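Local coordinates for mandelate racemase/muconate lactonizing enzyme family protein (Bradyrhizobium sp. ORS 278, PDB 3TOY) that is a mandelate racemase/muconate lactonizing enzyme family member with an enolase-superfamily fold and binds calcium, at residues His71-Ala76 and His321-Ala326; Val123-Ser128 and Asp294-Gly299. All coordinates share one frame; numbering follows the deposited sequence.

Overall arrangement
Both contacts join the N-terminal antiparallel sheet and its helices to the C-terminal barrel-like domain, as in other members of the enolase superfamily. Their centres lie about 10 Å apart, and both are buried, about 7 and 10 Å from the centre of the chain. Along the chain the order is 71-76, 123-128, 294-299 and 321-326, so interaction 2 is nested within the loop that interaction 1 closes. Interaction 1 uses strand 69-75 and the start of helix 324-330. Interaction 2 uses helix 122-142 and the loop before helix 300-314. They meet directly, with His321 ND1 2.8 Å from Asp294 OD2 in a probable hydrogen bond. The two contacts thus form one continuous interface between the domains.

Interaction 1: His71-Ala76 and His321-Ala326; sequences HSYLFA and HILPEA. With ACT (acetate ion), chain F.
Tyr73 and Glu325 make the polar part of this contact. The phenol OH donates to OE1 of Glu325 at 2.6 Å. The carboxylate uses its syn lone pair and meets the ring at its edge, with the two planes 73° apart. The Glu325 chain is bent at chi2 (88°), which turns the carboxylate back to the phenol. A water lies in the plane of the same ring, at its edge. It donates to Tyr73 OH at 2.9 Å and accepts a weak bond from the backbone N of Leu323, the N-cap residue of helix 324-330. The phenol oxygen is therefore gripped by both a carboxylate and a water.

The apolar part has two pairs. Leu323 and Tyr73 slide past each other in opposite directions. CD1 of Leu323 comes 4.1 Å from CE1 of Tyr73, while its CD2 approaches the backbone O of Tyr73 at 3.6 Å. Further along the strand, Ile322 sends its CD1 against Phe75, 3.8 Å from CD2 of the ring. These two side chains cross at about a right angle.

His321, next to Ile322, holds an acetate ion, probably from the crystallisation liquor. Its NE2 donates to acetate O at 2.9 Å in a nearly straight bond (172°), at the ring edge. CG1 of Ile322 lies over one face of this imidazole, toward its rim. Lys190 and Asn221 also bind the acetate.

Strand 69-75 is an outermost strand of the N-terminal sheet within this chain and pairs with strand 50-64. Phe75 also stacks on Phe345. Leu323 reaches Met132 of helix 122-142, and Pro324 touches Leu340 of strand 340-342. The N-terminal end of helix 324-330 thus lies among strand 69-75, helix 122-142 and strand 340-342.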
# COMPACT_ATOMS: atom_id res chain seq x y z
N HIS A 71 -29.71 -28.68 24.96
CA HIS A 71 -28.77 -29.68 24.55
C HIS A 71 -27.88 -29.11 23.42
O HIS A 71 -28.33 -28.29 22.63
CB HIS A 71 -29.48 -30.89 23.96
CG HIS A 71 -30.54 -31.48 24.85
ND1 HIS A 71 -30.24 -32.23 25.97
CD2 HIS A 71 -31.89 -31.44 24.76
CE1 HIS A 71 -31.36 -32.62 26.54
NE2 HIS A 71 -32.38 -32.16 25.83
N SER A 72 -26.66 -29.62 23.35
CA SER A 72 -25.79 -29.40 22.19
C SER A 72 -24.74 -30.48 22.24
O SER A 72 -24.63 -31.19 23.24
CB SER A 72 -25.13 -28.02 22.31
OG SER A 72 -24.14 -28.04 23.32
N TYR A 73 -23.99 -30.67 21.17
CA TYR A 73 -22.83 -31.56 21.25
C TYR A 73 -21.60 -30.98 20.55
O TYR A 73 -21.71 -30.09 19.66
CB TYR A 73 -23.15 -32.96 20.66
CG TYR A 73 -23.22 -32.99 19.14
CD1 TYR A 73 -22.09 -33.25 18.37
CD2 TYR A 73 -24.42 -32.73 18.49
CE1 TYR A 73 -22.15 -33.25 16.97
CE2 TYR A 73 -24.50 -32.73 17.11
CZ TYR A 73 -23.35 -32.98 16.36
OH TYR A 73 -23.44 -32.99 14.99
N LEU A 74 -20.45 -31.48 20.96
CA LEU A 74 -19.15 -31.19 20.37
C LEU A 74 -18.59 -32.44 19.73
O LEU A 74 -18.68 -33.53 20.31
CB LEU A 74 -18.19 -30.73 21.45
CG LEU A 74 -18.62 -29.51 22.27
CD1 LEU A 74 -17.62 -29.28 23.38
CD2 LEU A 74 -18.76 -28.27 21.39
N PHE A 75 -18.05 -32.30 18.51
CA PHE A 75 -17.16 -33.32 17.94
C PHE A 75 -15.79 -33.02 18.50
O PHE A 75 -15.32 -31.87 18.39
CB PHE A 75 -17.13 -33.24 16.41
CG PHE A 75 -16.08 -34.11 15.78
CD1 PHE A 75 -16.20 -35.49 15.79
CD2 PHE A 75 -14.96 -33.54 15.17
CE1 PHE A 75 -15.24 -36.28 15.20
CE2 PHE A 75 -14.00 -34.33 14.59
CZ PHE A 75 -14.13 -35.70 14.60
N ALA A 76 -15.15 -34.02 19.09
CA ALA A 76 -13.96 -33.78 19.87
C ALA A 76 -12.66 -34.13 19.15
O ALA A 76 -11.57 -33.97 19.71
CB ALA A 76 -14.05 -34.53 21.21
N HIS A 321 -18.93 -25.89 8.99
CA HIS A 321 -18.12 -27.06 9.21
C HIS A 321 -18.81 -28.01 10.19
O HIS A 321 -18.96 -27.67 11.37
CB HIS A 321 -16.77 -26.72 9.80
CG HIS A 321 -15.91 -27.92 10.02
ND1 HIS A 321 -15.39 -28.25 11.25
CD2 HIS A 321 -15.49 -28.87 9.16
CE1 HIS A 321 -14.68 -29.36 11.13
NE2 HIS A 321 -14.72 -29.75 9.87
N ILE A 322 -19.17 -29.19 9.69
CA ILE A 322 -19.88 -30.24 10.43
C ILE A 322 -20.99 -29.69 11.35
O ILE A 322 -21.63 -28.69 11.03
CB ILE A 322 -18.91 -31.20 11.15
CG1 ILE A 322 -18.14 -30.48 12.26
CG2 ILE A 322 -17.99 -31.84 10.15
CD1 ILE A 322 -17.15 -31.36 12.98
N LEU A 323 -21.29 -30.39 12.45
CA LEU A 323 -22.47 -29.99 13.25
C LEU A 323 -23.65 -29.56 12.36
O LEU A 323 -24.18 -28.44 12.49
CB LEU A 323 -22.11 -28.88 14.26
CG LEU A 323 -21.52 -29.32 15.62
CD1 LEU A 323 -20.15 -29.99 15.46
CD2 LEU A 323 -21.45 -28.18 16.61
N PRO A 324 -24.08 -30.44 11.45
CA PRO A 324 -25.10 -30.08 10.48
C PRO A 324 -26.44 -29.73 11.10
O PRO A 324 -27.19 -28.93 10.54
CB PRO A 324 -25.24 -31.33 9.60
CG PRO A 324 -24.68 -32.42 10.41
CD PRO A 324 -23.62 -31.83 11.28
N GLU A 325 -26.75 -30.31 12.26
CA GLU A 325 -28.06 -30.02 12.86
C GLU A 325 -28.21 -28.56 13.28
O GLU A 325 -29.23 -27.90 13.00
CB GLU A 325 -28.32 -30.97 14.05
CG GLU A 325 -28.18 -32.45 13.67
CD GLU A 325 -26.74 -32.99 13.79
OE1 GLU A 325 -25.82 -32.22 14.17
OE2 GLU A 325 -26.54 -34.18 13.51
N ALA A 326 -27.20 -28.05 13.98
CA ALA A 326 -27.23 -26.70 14.48
C ALA A 326 -26.92 -25.74 13.32
O ALA A 326 -27.46 -24.65 13.26
CB ALA A 326 -26.23 -26.52 15.61
C ACT F . -12.29 -32.28 8.81
O ACT F . -13.53 -32.19 8.99
OXT ACT F . -11.85 -31.84 7.73
CH3 ACT F . -11.37 -32.89 9.83
O HOH W 1 -21.14 -33.34 13.23

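Interaction 2: Val123-Ser128 and Asp294-Gly299; sequences VGMAVS and DLMKVG
The loop between strand 290-291 and helix 300-314, in the C-terminal barrel-like domain, packs here on helix 122-142 of the N-terminal part. Ser128 is the polar centre. Its OG donates to the carbonyl O of Gly124 one turn back, at 2.9 Å. With OG anti to its own carbonyl carbon (chi1 -59°), the hydroxyl lies beside the backbone N and can reach that oxygen. The donor is tilted 31° from the carbonyl plane. Ser128 N reaches the same Gly124 O from the other face, so that carbonyl oxygen accepts two bonds. The serine oxygen also receives a weak bond from Gly299 N, at 3.1 Å and a bent angle of 122°. This weak link joins the helix to Gly299, just before helix 300-314.

Helix and loop also come close through carbonyl oxygens. Met125 CA points its hydrogen at the carbonyl O of Met296, 3.2 Å away, in a CA-H...O contact. CB of Ser128 lies 3.2 Å from the O of Leu295. Met125 and Met296 lie side by side and point the same way. Their ends meet where CE of Met125 is 3.9 Å from SD of Met296.

The loop has its own internal support. OD1 of Asp294 accepts from Met296 N at 2.7 Å, on the anti side of the carboxylate and somewhat out of its plane. Lys297 NZ turns to Asn272 and to the O of Leu117 of a second subunit. Leu117 of the second subunit also packs on Met125. The Asp294-Met296 bond makes an Asx turn. It shapes a loop at the C-terminal end of a barrel strand, in the domain interface characteristic of the enolase superfamily.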
# COMPACT_ATOMS: atom_id res chain seq x y z
N VAL A 123 -10.98 -24.83 25.77
CA VAL A 123 -11.83 -23.92 26.50
C VAL A 123 -12.85 -23.29 25.57
O VAL A 123 -14.04 -23.19 25.90
CB VAL A 123 -10.99 -22.82 27.22
CG1 VAL A 123 -11.85 -21.65 27.66
CG2 VAL A 123 -10.18 -23.43 28.38
N GLY A 124 -12.40 -22.87 24.39
CA GLY A 124 -13.30 -22.28 23.41
C GLY A 124 -14.41 -23.23 22.94
O GLY A 124 -15.53 -22.80 22.68
N MET A 125 -14.07 -24.51 22.80
CA MET A 125 -15.07 -25.50 22.38
C MET A 125 -16.13 -25.70 23.46
O MET A 125 -17.33 -25.80 23.16
CB MET A 125 -14.40 -26.83 22.08
CG MET A 125 -13.37 -26.75 20.93
SD MET A 125 -12.36 -28.22 20.78
CE MET A 125 -13.45 -29.32 19.89
N ALA A 126 -15.68 -25.74 24.72
CA ALA A 126 -16.59 -25.75 25.88
C ALA A 126 -17.53 -24.57 25.85
O ALA A 126 -18.74 -24.73 25.95
CB ALA A 126 -15.80 -25.75 27.16
N VAL A 127 -16.96 -23.37 25.74
CA VAL A 127 -17.72 -22.13 25.66
C VAL A 127 -18.75 -22.12 24.52
O VAL A 127 -19.91 -21.73 24.71
CB VAL A 127 -16.74 -20.91 25.53
CG1 VAL A 127 -17.50 -19.64 25.16
CG2 VAL A 127 -15.98 -20.73 26.84
N SER A 128 -18.33 -22.58 23.35
CA SER A 128 -19.22 -22.55 22.18
C SER A 128 -20.30 -23.61 22.37
O SER A 128 -21.43 -23.41 21.97
CB SER A 128 -18.45 -22.83 20.90
OG SER A 128 -17.40 -21.85 20.73
N ASP A 294 -16.81 -23.31 12.19
CA ASP A 294 -17.31 -24.43 12.99
C ASP A 294 -18.00 -23.82 14.20
O ASP A 294 -17.41 -23.01 14.93
CB ASP A 294 -16.10 -25.27 13.44
CG ASP A 294 -16.50 -26.56 14.15
OD1 ASP A 294 -17.48 -26.53 14.94
OD2 ASP A 294 -15.83 -27.58 13.90
N LEU A 295 -19.26 -24.19 14.42
CA LEU A 295 -19.96 -23.64 15.56
C LEU A 295 -19.23 -23.92 16.88
O LEU A 295 -19.42 -23.18 17.83
CB LEU A 295 -21.40 -24.19 15.62
CG LEU A 295 -22.36 -23.51 14.64
CD1 LEU A 295 -23.61 -24.38 14.41
CD2 LEU A 295 -22.75 -22.13 15.11
N MET A 296 -18.40 -24.96 16.93
CA MET A 296 -17.66 -25.28 18.16
C MET A 296 -16.51 -24.33 18.41
O MET A 296 -15.99 -24.27 19.52
CB MET A 296 -17.01 -26.66 18.08
CG MET A 296 -17.88 -27.82 17.76
SD MET A 296 -16.83 -29.27 18.02
CE MET A 296 -15.77 -29.31 16.56
N LYS A 297 -16.05 -23.62 17.38
CA LYS A 297 -14.81 -22.81 17.53
C LYS A 297 -15.08 -21.32 17.27
O LYS A 297 -14.35 -20.45 17.76
CB LYS A 297 -13.73 -23.32 16.58
CG LYS A 297 -13.28 -24.73 16.89
CD LYS A 297 -12.03 -25.11 16.12
CE LYS A 297 -11.46 -26.44 16.60
NZ LYS A 297 -10.19 -26.82 15.90
N VAL A 298 -16.15 -21.04 16.55
CA VAL A 298 -16.56 -19.66 16.27
C VAL A 298 -17.28 -18.94 17.43
O VAL A 298 -17.54 -17.73 17.33
CB VAL A 298 -17.42 -19.60 14.99
CG1 VAL A 298 -18.86 -19.99 15.29
CG2 VAL A 298 -17.42 -18.18 14.39
N GLY A 299 -17.57 -19.64 18.53
CA GLY A 299 -18.36 -19.03 19.63
C GLY A 299 -19.85 -19.36 19.59
O GLY A 299 -20.69 -18.55 20.00